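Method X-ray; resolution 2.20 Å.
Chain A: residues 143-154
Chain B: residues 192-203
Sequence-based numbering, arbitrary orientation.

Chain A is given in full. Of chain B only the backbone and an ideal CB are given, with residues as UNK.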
# COMPACT_ATOMS: atom_id res chain seq x y z
N SER A 143 16.12 14.42 6.93
CA SER A 143 16.02 13.06 7.42
C SER A 143 15.16 13.01 8.68
O SER A 143 14.66 14.05 9.13
CB SER A 143 17.41 12.46 7.67
OG SER A 143 18.13 13.23 8.60
N ARG A 144 14.92 11.81 9.19
CA ARG A 144 14.11 11.64 10.39
C ARG A 144 12.72 12.27 10.18
O ARG A 144 12.20 12.94 11.06
CB ARG A 144 14.81 12.32 11.57
CG ARG A 144 16.15 11.69 11.97
CD ARG A 144 16.91 12.53 13.01
NE ARG A 144 17.54 13.70 12.39
CZ ARG A 144 17.54 14.93 12.91
NH1 ARG A 144 16.95 15.17 14.08
NH2 ARG A 144 18.14 15.93 12.26
N LEU A 145 12.15 12.10 8.98
CA LEU A 145 10.84 12.68 8.68
C LEU A 145 9.64 11.83 9.11
O LEU A 145 8.50 12.28 8.98
CB LEU A 145 10.74 13.03 7.20
CG LEU A 145 11.68 14.11 6.65
CD1 LEU A 145 11.37 14.35 5.19
CD2 LEU A 145 11.54 15.41 7.40
N GLY A 146 9.88 10.63 9.62
CA GLY A 146 8.80 9.77 10.05
C GLY A 146 8.07 9.02 8.93
O GLY A 146 8.69 8.60 7.94
N LEU A 147 6.75 8.90 9.07
CA LEU A 147 5.89 8.21 8.10
C LEU A 147 6.28 8.46 6.64
O LEU A 147 6.52 7.52 5.88
CB LEU A 147 4.43 8.65 8.31
CG LEU A 147 3.17 8.20 7.53
CD1 LEU A 147 3.23 8.42 6.03
CD2 LEU A 147 2.85 6.78 7.82
N ILE A 148 6.29 9.72 6.24
CA ILE A 148 6.61 10.08 4.87
C ILE A 148 8.00 9.66 4.36
O ILE A 148 8.18 9.53 3.14
CB ILE A 148 6.39 11.57 4.63
CG1 ILE A 148 6.40 11.85 3.12
CG2 ILE A 148 7.45 12.39 5.37
CD1 ILE A 148 5.96 13.21 2.78
N ASP A 149 8.96 9.43 5.25
CA ASP A 149 10.29 9.02 4.79
C ASP A 149 10.24 7.65 4.12
O ASP A 149 11.04 7.35 3.23
CB ASP A 149 11.28 9.00 5.95
CG ASP A 149 12.23 10.16 5.92
OD1 ASP A 149 12.29 10.86 4.88
OD2 ASP A 149 12.94 10.37 6.92
N ASN A 150 9.24 6.84 4.50
CA ASN A 150 9.07 5.51 3.92
C ASN A 150 8.56 5.64 2.47
O ASN A 150 8.90 4.85 1.60
CB ASN A 150 8.10 4.69 4.77
CG ASN A 150 8.60 4.51 6.20
OD1 ASN A 150 9.59 3.82 6.45
ND2 ASN A 150 7.91 5.13 7.15
N TRP A 151 7.79 6.69 2.22
CA TRP A 151 7.29 6.96 0.88
C TRP A 151 8.52 7.43 0.07
O TRP A 151 8.79 6.94 -1.02
CB TRP A 151 6.24 8.09 0.93
CG TRP A 151 5.62 8.41 -0.41
CD1 TRP A 151 5.94 9.44 -1.24
CD2 TRP A 151 4.55 7.69 -1.05
NE1 TRP A 151 5.14 9.41 -2.36
CE2 TRP A 151 4.28 8.35 -2.27
CE3 TRP A 151 3.80 6.55 -0.70
CZ2 TRP A 151 3.28 7.91 -3.15
CZ3 TRP A 151 2.81 6.12 -1.58
CH2 TRP A 151 2.56 6.80 -2.79
N LEU A 152 9.26 8.38 0.65
CA LEU A 152 10.45 8.96 0.02
C LEU A 152 11.61 8.00 -0.24
O LEU A 152 12.51 8.36 -1.00
CB LEU A 152 10.92 10.18 0.80
CG LEU A 152 9.86 11.28 0.91
CD1 LEU A 152 10.40 12.43 1.69
CD2 LEU A 152 9.44 11.73 -0.48
N ARG A 153 11.60 6.81 0.36
CA ARG A 153 12.64 5.82 0.11
C ARG A 153 12.63 5.43 -1.37
O ARG A 153 13.65 5.02 -1.88
CB ARG A 153 12.44 4.54 0.92
CG ARG A 153 12.82 4.61 2.38
CD ARG A 153 14.16 5.29 2.61
NE ARG A 153 14.00 6.75 2.70
CZ ARG A 153 14.70 7.53 3.52
NH1 ARG A 153 15.61 7.01 4.34
NH2 ARG A 153 14.49 8.84 3.51
N HIS A 154 11.49 5.57 -2.05
CA HIS A 154 11.42 5.22 -3.46
C HIS A 154 12.20 6.18 -4.32
O HIS A 154 12.81 5.78 -5.30
CB HIS A 154 9.96 5.14 -3.93
CG HIS A 154 9.21 3.99 -3.35
ND1 HIS A 154 9.35 2.70 -3.81
CD2 HIS A 154 8.35 3.92 -2.31
CE1 HIS A 154 8.62 1.89 -3.07
NE2 HIS A 154 8.00 2.61 -2.16
N UNK B 192 16.36 -1.91 7.27
CA UNK B 192 17.29 -0.96 7.91
C UNK B 192 17.00 0.47 7.56
O UNK B 192 17.22 1.37 8.37
CB UNK B 192 18.73 -1.28 7.52
N UNK B 193 16.49 0.66 6.34
CA UNK B 193 16.18 1.98 5.82
C UNK B 193 14.85 2.57 6.28
O UNK B 193 14.61 3.75 6.05
CB UNK B 193 16.19 1.92 4.29
N UNK B 194 13.98 1.77 6.91
CA UNK B 194 12.68 2.27 7.37
C UNK B 194 12.87 3.36 8.40
O UNK B 194 13.86 3.35 9.15
CB UNK B 194 11.83 1.14 7.95
N UNK B 195 11.89 4.25 8.52
CA UNK B 195 11.95 5.32 9.51
C UNK B 195 12.02 4.69 10.92
O UNK B 195 12.73 5.18 11.79
CB UNK B 195 10.74 6.25 9.38
N UNK B 196 11.34 3.56 11.08
CA UNK B 196 11.27 2.80 12.33
C UNK B 196 12.65 2.34 12.82
O UNK B 196 13.05 2.63 13.95
CB UNK B 196 10.36 1.58 12.14
N UNK B 197 13.40 1.65 11.96
CA UNK B 197 14.73 1.18 12.35
C UNK B 197 15.71 2.37 12.43
O UNK B 197 16.58 2.41 13.30
CB UNK B 197 15.24 0.13 11.36
N UNK B 198 15.56 3.37 11.57
CA UNK B 198 16.46 4.52 11.62
C UNK B 198 16.25 5.30 12.91
O UNK B 198 17.21 5.66 13.58
CB UNK B 198 16.24 5.43 10.41
N UNK B 199 15.00 5.48 13.30
CA UNK B 199 14.70 6.18 14.55
C UNK B 199 15.24 5.41 15.76
O UNK B 199 15.87 6.00 16.64
CB UNK B 199 13.19 6.39 14.69
N UNK B 200 14.96 4.11 15.81
CA UNK B 200 15.43 3.24 16.90
C UNK B 200 16.94 3.34 17.02
O UNK B 200 17.46 3.56 18.10
CB UNK B 200 15.01 1.79 16.66
N UNK B 201 17.64 3.22 15.90
CA UNK B 201 19.09 3.31 15.91
C UNK B 201 19.58 4.66 16.33
O UNK B 201 20.56 4.78 17.07
CB UNK B 201 19.65 2.97 14.53
N UNK B 202 18.87 5.70 15.92
CA UNK B 202 19.25 7.05 16.33
C UNK B 202 19.11 7.19 17.86
O UNK B 202 19.90 7.89 18.50
CB UNK B 202 18.39 8.09 15.61
N UNK B 203 18.10 6.53 18.43
CA UNK B 203 17.87 6.59 19.87
C UNK B 203 18.74 5.55 20.63
O UNK B 203 18.53 5.29 21.81
CB UNK B 203 16.39 6.36 20.16

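Position 192 is helical, and its CB has nothing of chain A within 5.5 Å. The visible atoms leave the choice open. It is Cys192(B), which makes no contact here.

At position 193 CA-to-CB points toward chain A. The ideal CB lies 4.3 Å from Arg153(A) CD, so a small side chain suits the space beside that arginine. The residue is Ala193(B). Ala193(B) O also lies 3.8 Å from Arg153(A) CD.

Position 194 has phi/psi of -63/154 and stands just before a helix. Ser, Thr, Asp or Asn would suit such a site, because each can accept from a free backbone NH of the first turn. CA-to-CB points away overall, yet the ideal CB is 3.8 Å from Asn150(A) OD1. Thr194(B) is the N-cap. With chi1 in p, Thr194(B) OG1 accepts from the backbone N of position 197 at 3.1 Å.

Position 195 faces chain A most directly. Its ideal CB is 3.4 Å from Gly146(A) O, 3.8 Å from Asn150(A) ND2 and 4.4 Å from Asp149(A) CB. Its backbone N meets Asn150(A) OD1 in a nearly straight hydrogen bond of 3.1 Å, which any residue but proline could give. The space is tight and an amide donor is near, so a small residue fits, and one with an acceptor fits better: Ser first, with Ala or Gly possible. Ser195(B) has chi1 in p, and Ser195(B) OG accepts from Asn150(A) ND2 at 2.8 Å. The amide of Asn150(A) therefore binds one residue through both its ends. Asn150(A) ND2 also donates to Leu147(A) O at 3.0 Å.

Positions 196 and 197 have no chain A atom near their CB. Many side chains would serve; they are Ile196(B) and Val197(B).

Position 198 points toward chain A but has open space before it, so a longer or polar residue is possible. Gln198(B) turns back to its own chain, where Gln198(B) NE2 donates to Cys192(B) O at 2.7 Å.

At position 199 CA-to-CB runs sideways. Gly146(A) N has no acceptor among the visible atoms of chain A, so a polar side chain could serve it, directly or through water. Asp199(B) brings its end nearer. The O of water 1 accepts from Gly146(A) N at 2.9 Å and donates to Asp199(B) OD1 at 3.0 Å.

Positions 200 and 201 have nothing of chain A within 5.5 Å of the ideal CB, so the choice stays open. They are Ala200(B) and Trp201(B).

Position 202 points toward Arg144(A), whose CD is 5.4 Å from the ideal CB. Asp, Glu or a neutral polar residue would suit. Asp202(B) OD2 lies 3.6 Å from Arg144(A) CG.

Position 203 leaves the helix, and its CB is equally free of chain A, so many residues would do. It is Ala203(B).

Chain B, residues 192-203: CATSIVQDAWDA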
# COMPACT_ATOMS: atom_id res chain seq x y z
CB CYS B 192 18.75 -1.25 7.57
SG CYS B 192 19.31 -2.91 7.98
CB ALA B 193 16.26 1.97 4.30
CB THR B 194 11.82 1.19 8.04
OG1 THR B 194 12.50 0.67 9.19
CG2 THR B 194 11.54 0.07 7.10
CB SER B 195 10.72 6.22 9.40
OG SER B 195 9.52 5.44 9.41
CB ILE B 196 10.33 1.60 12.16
CG1 ILE B 196 8.94 2.10 11.77
CG2 ILE B 196 10.29 0.77 13.40
CD1 ILE B 196 8.13 1.09 10.98
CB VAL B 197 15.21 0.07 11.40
CG1 VAL B 197 16.63 -0.38 11.75
CG2 VAL B 197 14.26 -1.11 11.45
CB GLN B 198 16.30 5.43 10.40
CG GLN B 198 16.91 4.86 9.12
CD GLN B 198 18.43 4.67 9.19
OE1 GLN B 198 19.18 5.63 9.21
NE2 GLN B 198 18.89 3.42 9.12
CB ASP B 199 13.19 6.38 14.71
CG ASP B 199 12.61 7.39 13.75
OD1 ASP B 199 13.33 8.30 13.26
OD2 ASP B 199 11.40 7.30 13.49
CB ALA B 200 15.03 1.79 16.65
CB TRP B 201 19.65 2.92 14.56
CG TRP B 201 19.65 1.45 14.35
CD1 TRP B 201 19.46 0.49 15.30
CD2 TRP B 201 19.87 0.77 13.12
NE1 TRP B 201 19.55 -0.75 14.74
CE2 TRP B 201 19.80 -0.61 13.40
CE3 TRP B 201 20.13 1.19 11.81
CZ2 TRP B 201 19.98 -1.58 12.41
CZ3 TRP B 201 20.30 0.23 10.83
CH2 TRP B 201 20.22 -1.13 11.13
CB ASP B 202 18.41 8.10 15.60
CG ASP B 202 18.86 8.32 14.16
OD1 ASP B 202 19.87 7.72 13.71
OD2 ASP B 202 18.20 9.12 13.46
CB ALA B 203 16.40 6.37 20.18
O HOH W 1 12.08 9.10 10.65
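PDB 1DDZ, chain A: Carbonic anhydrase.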